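Local structure of CrtC domain-containing protein (7A0Q) at residues K288-I291 and G295-K298; S91-N94 and E99-Q102. The protein probably hydrates kievitone, an isoflavonoid phytoalexin of bean plants, as a fungal lyase built from two lipocalin-like domains. One frame throughout, in Å; residues are numbered along the deposited sequence.

In the fold
Both contacts are antiparallel beta hairpins, and they come in series along the chain: contact 2 joins strands 86-94 and 100-107 in the CrtC N-terminal lipocalin region, and contact 1 joins strands 282-291 and 295-308 in the lipocalin-like domain that follows. Their centres lie about 27 Å apart and their nearest atoms about 16 Å, so they do not touch. The second strand of contact 1 nevertheless runs on toward contact 2: side chains of Ser91, Tyr100 and Gln102 rest on Leu308, at the far end of strand 295-308. That strand, interrupted by a bulge or short loop, thus belongs to the closed eight-stranded barrel and also meets the N-terminal domain, which places contact 2 at the interface between the domains.

Contact 1: residues K288-I291 and G295-K298; sequences KLKI and GDFK
Ile291 and Phe297 meet on the buried face of an antiparallel beta hairpin, formed by neighbouring strands of the eight-stranded barrel in the lipocalin-like domain. The axes of the two short segments run 4.7 Å apart at 172°. Two hydrogen-bonded pairs, Leu289 with Phe297 and Ile291 with Gly295, join the backbones through four bonds; that from Ile291 N to Gly295 O is 2.8 Å long and that from Gly295 N to Ile291 O stretches to 3.2 Å.

The tight side is apolar. Ile291 has CG1 beside its own backbone N (chi1 -56°), and the extended branch carries CD1 to the Phe297 ring, 3.6 Å from CE2 on an oblique approach. Leu289 is looser against the same ring, its CB 4.5 Å from Phe297 CD2. Its side chain also packs on Leu264 and Phe266 of strand 259-275, while Ile291 rests on Leu262, so the neighbouring barrel strand extends this apolar layer laterally. Gly295 sits across from Ile291 with no side chain to add to it.

The other face is polar and open: both Lys288 and Lys290 are exposed. In one of the two conformers of Asp296, OD2 lies 4.4 Å from Lys290 NZ, beyond a salt bridge, so any attraction is probably weak. The bent Lys298 chain takes its amine to Ser300 OG in a hydrogen bond and to Asp286 OD1 in a long, weak ion pair. On its way it passes the aliphatic part of Lys288, whose CG lies 3.9 Å from Lys298 CD.

Contact 2: residues S91-N94 and E99-Q102; sequences STLN and EYHQ
Ser91 and Tyr100 lie on one face of an antiparallel hairpin in the CrtC N-terminal lipocalin domain; the axes of its two short strand segments run 4.7 Å apart. Tyr100 CG is anti to the backbone N (chi1 172°), which swings the ring along the sheet to Ser91: CE1 of Tyr100 comes within 3.6 Å of Ser91 CB, obliquely. Water 1, in the ring plane at its edge, hydrogen-bonds to Tyr100 OH at 2.7 Å and to Ser91 OG at 2.8 Å, bridging the two side chains. Leu93 crosses Tyr100 at about a right angle, with CD1 against its CB. Leu93 also touches Gln306 of strand 295-308, so this face looks toward the second domain.

Thr92 and His101 occupy the other face and cross obliquely, Thr92 OG1 lying near the imidazole plane at its edge. Their backbones exchange two hydrogen bonds. Water 2 joins Thr92 OG1 to Glu99 O, to which it donates; the same carbonyl accepts Asn94 N at 2.9 Å, nearly straight at 172°. Glu99, in the turn two residues before His101, fixes the rotation of its ring, and its OE1 also accepts from His190 NE2: His101 NE2 donates to the anti lone pair of Glu99 OE1 at 2.7 Å, 3° from the imidazole plane.

Contact 1: residues K288-I291 and G295-K298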
loop_
_atom_site.group_PDB
_atom_site.type_symbol
_atom_site.label_atom_id
_atom_site.label_comp_id
_atom_site.label_asym_id
_atom_site.label_seq_id
_atom_site.Cartn_x
_atom_site.Cartn_y
_atom_site.Cartn_z
ATOM N N LYS A 288 18.244 -2.005 -3.563
ATOM C CA LYS A 288 18.652 -0.784 -4.236
ATOM C C LYS A 288 17.698 -0.508 -5.389
ATOM O O LYS A 288 17.295 -1.432 -6.105
ATOM C CB LYS A 288 20.095 -0.883 -4.758
ATOM C CG LYS A 288 21.147 -0.711 -3.666
ATOM C CD LYS A 288 22.567 -0.735 -4.227
ATOM C CE LYS A 288 23.508 -1.514 -3.318
ATOM N NZ LYS A 288 24.936 -1.106 -3.488
ATOM N N LEU A 289 17.341 0.767 -5.562
ATOM C CA LEU A 289 16.588 1.230 -6.720
ATOM C C LEU A 289 17.347 2.373 -7.364
ATOM O O LEU A 289 17.779 3.300 -6.676
ATOM C CB LEU A 289 15.188 1.714 -6.340
ATOM C CG LEU A 289 14.231 0.708 -5.704
ATOM C CD1 LEU A 289 13.020 1.432 -5.112
ATOM C CD2 LEU A 289 13.782 -0.337 -6.708
ATOM N N LYS A 290 17.491 2.315 -8.679
ATOM C CA LYS A 290 18.042 3.412 -9.465
ATOM C C LYS A 290 16.910 3.863 -10.380
ATOM O O LYS A 290 16.572 3.150 -11.325
ATOM C CB LYS A 290 19.254 2.932 -10.260
ATOM C CG LYS A 290 19.841 3.917 -11.233
ATOM C CD LYS A 290 21.299 3.575 -11.515
ATOM C CE LYS A 290 22.030 4.761 -12.105
ATOM N NZ LYS A 290 21.651 6.013 -11.397
ATOM N N ILE A 291 16.294 5.008 -10.091
ATOM C CA ILE A 291 15.168 5.500 -10.886
ATOM C C ILE A 291 15.702 6.473 -11.935
ATOM O O ILE A 291 16.266 7.521 -11.592
ATOM C CB ILE A 291 14.090 6.150 -10.001
ATOM C CG1 ILE A 291 13.630 5.147 -8.933
ATOM C CG2 ILE A 291 12.903 6.595 -10.873
ATOM C CD1 ILE A 291 12.604 5.709 -7.920
ATOM N N GLY A 295 16.880 9.536 -9.224
ATOM C CA GLY A 295 17.761 9.347 -8.084
ATOM C C GLY A 295 18.026 7.878 -7.843
ATOM O O GLY A 295 17.542 7.005 -8.566
ATOM N N ASP A 296 18.825 7.608 -6.817
ATOM C CA ASP A 296 19.075 6.233 -6.417
ATOM C C ASP A 296 18.867 6.110 -4.917
ATOM O O ASP A 296 19.035 7.072 -4.165
ATOM C CB ASP A 296 20.480 5.732 -6.827
ATOM C CG ASP A 296 21.595 6.675 -6.429
ATOM O OD1 ASP A 296 21.460 7.397 -5.422
ATOM O OD2 ASP A 296 22.628 6.688 -7.128
ATOM N N PHE A 297 18.466 4.916 -4.497
ATOM C CA PHE A 297 17.991 4.693 -3.141
ATOM C C PHE A 297 18.494 3.364 -2.607
ATOM O O PHE A 297 18.581 2.380 -3.346
ATOM C CB PHE A 297 16.455 4.731 -3.087
ATOM C CG PHE A 297 15.867 5.958 -3.721
ATOM C CD1 PHE A 297 15.634 7.094 -2.968
ATOM C CD2 PHE A 297 15.595 5.988 -5.084
ATOM C CE1 PHE A 297 15.111 8.240 -3.557
ATOM C CE2 PHE A 297 15.079 7.125 -5.682
ATOM C CZ PHE A 297 14.832 8.248 -4.923
ATOM N N LYS A 298 18.811 3.354 -1.311
ATOM C CA LYS A 298 19.197 2.159 -0.572
ATOM C C LYS A 298 18.136 1.951 0.499
ATOM O O LYS A 298 18.000 2.781 1.400
ATOM C CB LYS A 298 20.586 2.333 0.050
ATOM C CG LYS A 298 21.015 1.209 0.970
ATOM C CD LYS A 298 21.173 -0.114 0.231
ATOM C CE LYS A 298 20.394 -1.232 0.916
ATOM N NZ LYS A 298 20.575 -1.238 2.404
#

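Contact 2: residues S91-N94 and E99-Q102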
loop_
_atom_site.group_PDB
_atom_site.type_symbol
_atom_site.label_atom_id
_atom_site.label_comp_id
_atom_site.label_asym_id
_atom_site.label_seq_id
_atom_site.Cartn_x
_atom_site.Cartn_y
_atom_site.Cartn_z
ATOM N N SER A 91 -2.415 -5.955 9.754
ATOM C CA SER A 91 -1.267 -6.097 10.640
ATOM C C SER A 91 -1.030 -4.799 11.394
ATOM O O SER A 91 -1.479 -3.723 10.988
ATOM C CB SER A 91 0.000 -6.497 9.870
ATOM O OG SER A 91 0.453 -5.454 9.014
ATOM N N THR A 92 -0.316 -4.918 12.515
ATOM C CA THR A 92 0.165 -3.763 13.257
ATOM C C THR A 92 1.638 -3.960 13.556
ATOM O O THR A 92 2.076 -5.082 13.829
ATOM C CB THR A 92 -0.592 -3.556 14.574
ATOM O OG1 THR A 92 -0.300 -4.652 15.447
ATOM C CG2 THR A 92 -2.095 -3.486 14.332
ATOM N N LEU A 93 2.399 -2.870 13.488
ATOM C CA LEU A 93 3.822 -2.874 13.806
ATOM C C LEU A 93 4.089 -1.734 14.772
ATOM O O LEU A 93 3.783 -0.578 14.465
ATOM C CB LEU A 93 4.682 -2.718 12.545
ATOM C CG LEU A 93 6.199 -2.633 12.761
ATOM C CD1 LEU A 93 6.752 -3.958 13.283
ATOM C CD2 LEU A 93 6.922 -2.192 11.490
ATOM N N ASN A 94 4.638 -2.063 15.940
ATOM C CA ASN A 94 5.081 -1.066 16.906
ATOM C C ASN A 94 6.498 -0.632 16.540
ATOM O O ASN A 94 7.426 -1.447 16.565
ATOM C CB ASN A 94 5.031 -1.650 18.319
ATOM C CG ASN A 94 5.427 -0.642 19.398
ATOM O OD1 ASN A 94 6.380 0.116 19.239
ATOM N ND2 ASN A 94 4.703 -0.652 20.511
ATOM N N GLU A 99 7.229 -5.013 17.895
ATOM C CA GLU A 99 6.160 -5.983 18.091
ATOM C C GLU A 99 5.193 -5.944 16.914
ATOM O O GLU A 99 4.718 -4.875 16.521
ATOM C CB GLU A 99 5.410 -5.716 19.397
ATOM C CG GLU A 99 4.360 -6.784 19.705
ATOM C CD GLU A 99 3.607 -6.537 21.004
ATOM O OE1 GLU A 99 2.547 -7.166 21.203
ATOM O OE2 GLU A 99 4.067 -5.713 21.822
ATOM N N TYR A 100 4.891 -7.120 16.367
ATOM C CA TYR A 100 4.159 -7.233 15.111
ATOM C C TYR A 100 3.082 -8.298 15.241
ATOM O O TYR A 100 3.342 -9.387 15.759
ATOM C CB TYR A 100 5.131 -7.573 13.976
ATOM C CG TYR A 100 4.506 -7.907 12.635
ATOM C CD1 TYR A 100 4.057 -6.903 11.783
ATOM C CD2 TYR A 100 4.410 -9.228 12.199
ATOM C CE1 TYR A 100 3.514 -7.207 10.543
ATOM C CE2 TYR A 100 3.864 -9.543 10.957
ATOM C CZ TYR A 100 3.412 -8.528 10.136
ATOM O OH TYR A 100 2.863 -8.830 8.905
ATOM N N HIS A 101 1.874 -7.977 14.778
ATOM C CA HIS A 101 0.764 -8.918 14.764
ATOM C C HIS A 101 0.079 -8.854 13.411
ATOM O O HIS A 101 -0.033 -7.777 12.822
ATOM C CB HIS A 101 -0.238 -8.607 15.870
ATOM C CG HIS A 101 0.344 -8.724 17.243
ATOM N ND1 HIS A 101 0.476 -9.933 17.892
ATOM C CD2 HIS A 101 0.869 -7.791 18.071
ATOM C CE1 HIS A 101 1.038 -9.737 19.071
ATOM N NE2 HIS A 101 1.289 -8.447 19.203
ATOM N N GLN A 102 -0.382 -10.007 12.928
ATOM C CA GLN A 102 -1.031 -10.075 11.627
ATOM C C GLN A 102 -2.032 -11.217 11.609
ATOM O O GLN A 102 -1.933 -12.171 12.385
ATOM C CB GLN A 102 -0.015 -10.270 10.493
ATOM C CG GLN A 102 0.927 -11.470 10.654
ATOM C CD GLN A 102 0.302 -12.804 10.270
ATOM O OE1 GLN A 102 -0.489 -12.893 9.331
ATOM N NE2 GLN A 102 0.660 -13.854 11.007
HETATM O O HOH W 1 2.378 -6.667 7.424
HETATM O O HOH W 2 2.010 -4.618 16.921
#